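Local coordinates for protein ornithine cyclodeaminase (Methanocaldococcus jannaschii, PDB 3MGJ) that probably converts ornithine to proline with release of ammonia, using NAD(+), and is represented here by its N-terminal Saccharop_dh_N domain, at residues E58-V61 with D62-L65. Sequence-based numbering, arbitrary orientation.
Sequences ERHV and DEIL
Val61 and Leu65 lie side by side on the first turns of helix 58-74 and point the same way. Val61 CG1 sits 4.1 Å from Leu65 CG. Both side chains are buried against the sheet: Val61 touches Phe2, and Leu65 reaches Ile6 and Val53. Their backbones are joined by a short, straight helical bond, with Leu65 N 2.8 Å from Val61 O. Ile64 is buried too. Its CD1 comes to 4.0 Å from His60 NE2, obliquely to the imidazole ring. That nitrogen is hydrogen-bonded to Met28 O, which ties the helix to the residue that follows helix 17-27. His60 holds its CG opposite the backbone N (chi1 -176°), which brings ND1 within 3.0 Å of Glu63 OE1. This bond is weak, bent to 128° at the hydrogen, and the ring and carboxylate planes are 61° apart. Glu63 belongs to the looser side of the turn, where Glu58 and Arg59 are also exposed. Arg59 joins mainly through its backbone, Glu63 N lying 3.2 Å from Arg59 O. The acidic pair Glu58 and Asp62 stands one turn apart, with Glu58 OE2 3.9 Å from Asp62 OD2. Arg4 of strand 2-10 forms a salt bridge with Asp62 OD1 and a long, weak ion pair with Glu58 OE2. With an alanine in place of Asp62, Arg4 is likely to lose its salt-bridge partner, and the long pairing with Glu58 would be a poor substitute. The contact thus joins an apolar helix face, packed on the antiparallel sheet, to a charged margin. Its chemistry implies that Arg4 probably eases the repulsion between the two carboxylates while linking this end of the helix to strand 2-10.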
loop_
_atom_site.group_PDB
_atom_site.type_symbol
_atom_site.label_atom_id
_atom_site.label_comp_id
_atom_site.label_asym_id
_atom_site.label_seq_id
_atom_site.Cartn_x
_atom_site.Cartn_y
_atom_site.Cartn_z
ATOM N N GLU A 58 25.834 -8.419 1.203
ATOM C CA GLU A 58 25.249 -8.233 2.518
ATOM C C GLU A 58 25.752 -6.984 3.230
ATOM O O GLU A 58 24.981 -6.243 3.804
ATOM C CB GLU A 58 25.482 -9.457 3.377
ATOM C CG GLU A 58 24.750 -9.416 4.692
ATOM C CD GLU A 58 25.118 -10.596 5.544
ATOM O OE1 GLU A 58 25.761 -11.508 4.966
ATOM O OE2 GLU A 58 24.788 -10.607 6.761
ATOM N N ARG A 59 27.050 -6.751 3.197
ATOM C CA ARG A 59 27.600 -5.547 3.791
ATOM C C ARG A 59 26.745 -4.346 3.403
ATOM O O ARG A 59 26.202 -3.639 4.250
ATOM C CB ARG A 59 29.029 -5.346 3.292
ATOM C CG ARG A 59 29.782 -4.250 4.015
ATOM C CD ARG A 59 31.282 -4.369 3.761
ATOM N NE ARG A 59 31.764 -5.732 3.994
ATOM C CZ ARG A 59 32.614 -6.079 4.958
ATOM N NH1 ARG A 59 33.101 -5.164 5.788
ATOM N NH2 ARG A 59 32.985 -7.348 5.084
ATOM N N HIS A 60 26.620 -4.144 2.102
ATOM C CA HIS A 60 25.956 -2.983 1.558
ATOM C C HIS A 60 24.451 -2.937 1.855
ATOM O O HIS A 60 23.911 -1.894 2.231
ATOM C CB HIS A 60 26.207 -2.933 0.060
ATOM C CG HIS A 60 25.650 -1.715 -0.595
ATOM N ND1 HIS A 60 26.148 -0.452 -0.359
ATOM C CD2 HIS A 60 24.634 -1.560 -1.473
ATOM C CE1 HIS A 60 25.460 0.424 -1.062
ATOM N NE2 HIS A 60 24.538 -0.224 -1.749
ATOM N N VAL A 61 23.769 -4.063 1.678
ATOM C CA VAL A 61 22.363 -4.141 2.033
ATOM C C VAL A 61 22.149 -3.788 3.505
ATOM O O VAL A 61 21.152 -3.167 3.872
ATOM C CB VAL A 61 21.797 -5.535 1.752
ATOM C CG1 VAL A 61 20.414 -5.692 2.381
ATOM C CG2 VAL A 61 21.754 -5.788 0.261
ATOM N N ASP A 62 23.096 -4.181 4.349
ATOM C CA ASP A 62 23.026 -3.870 5.770
ATOM C C ASP A 62 23.102 -2.369 5.996
ATOM O O ASP A 62 22.479 -1.826 6.905
ATOM C CB ASP A 62 24.150 -4.567 6.521
ATOM C CG ASP A 62 24.001 -6.075 6.524
ATOM O OD1 ASP A 62 22.895 -6.574 6.821
ATOM O OD2 ASP A 62 25.001 -6.763 6.237
ATOM N N GLU A 63 23.878 -1.705 5.158
ATOM C CA GLU A 63 23.961 -0.267 5.182
ATOM C C GLU A 63 22.612 0.333 4.899
ATOM O O GLU A 63 22.199 1.284 5.549
ATOM C CB GLU A 63 24.909 0.187 4.095
ATOM C CG GLU A 63 26.286 0.495 4.564
ATOM C CD GLU A 63 27.061 1.181 3.489
ATOM O OE1 GLU A 63 26.845 0.830 2.307
ATOM O OE2 GLU A 63 27.864 2.082 3.820
ATOM N N ILE A 64 21.935 -0.218 3.896
ATOM C CA ILE A 64 20.643 0.283 3.470
ATOM C C ILE A 64 19.641 0.049 4.561
ATOM O O ILE A 64 18.984 0.958 5.021
ATOM C CB ILE A 64 20.167 -0.413 2.187
ATOM C CG1 ILE A 64 21.157 -0.147 1.048
ATOM C CG2 ILE A 64 18.791 0.073 1.810
ATOM C CD1 ILE A 64 20.827 -0.830 -0.248
ATOM N N LEU A 65 19.547 -1.187 5.004
ATOM C CA LEU A 65 18.658 -1.501 6.109
ATOM C C LEU A 65 18.824 -0.591 7.321
ATOM O O LEU A 65 17.840 -0.246 7.955
ATOM C CB LEU A 65 18.790 -2.968 6.508
ATOM C CG LEU A 65 18.355 -3.954 5.432
ATOM C CD1 LEU A 65 18.047 -5.235 6.112
ATOM C CD2 LEU A 65 17.131 -3.470 4.711
#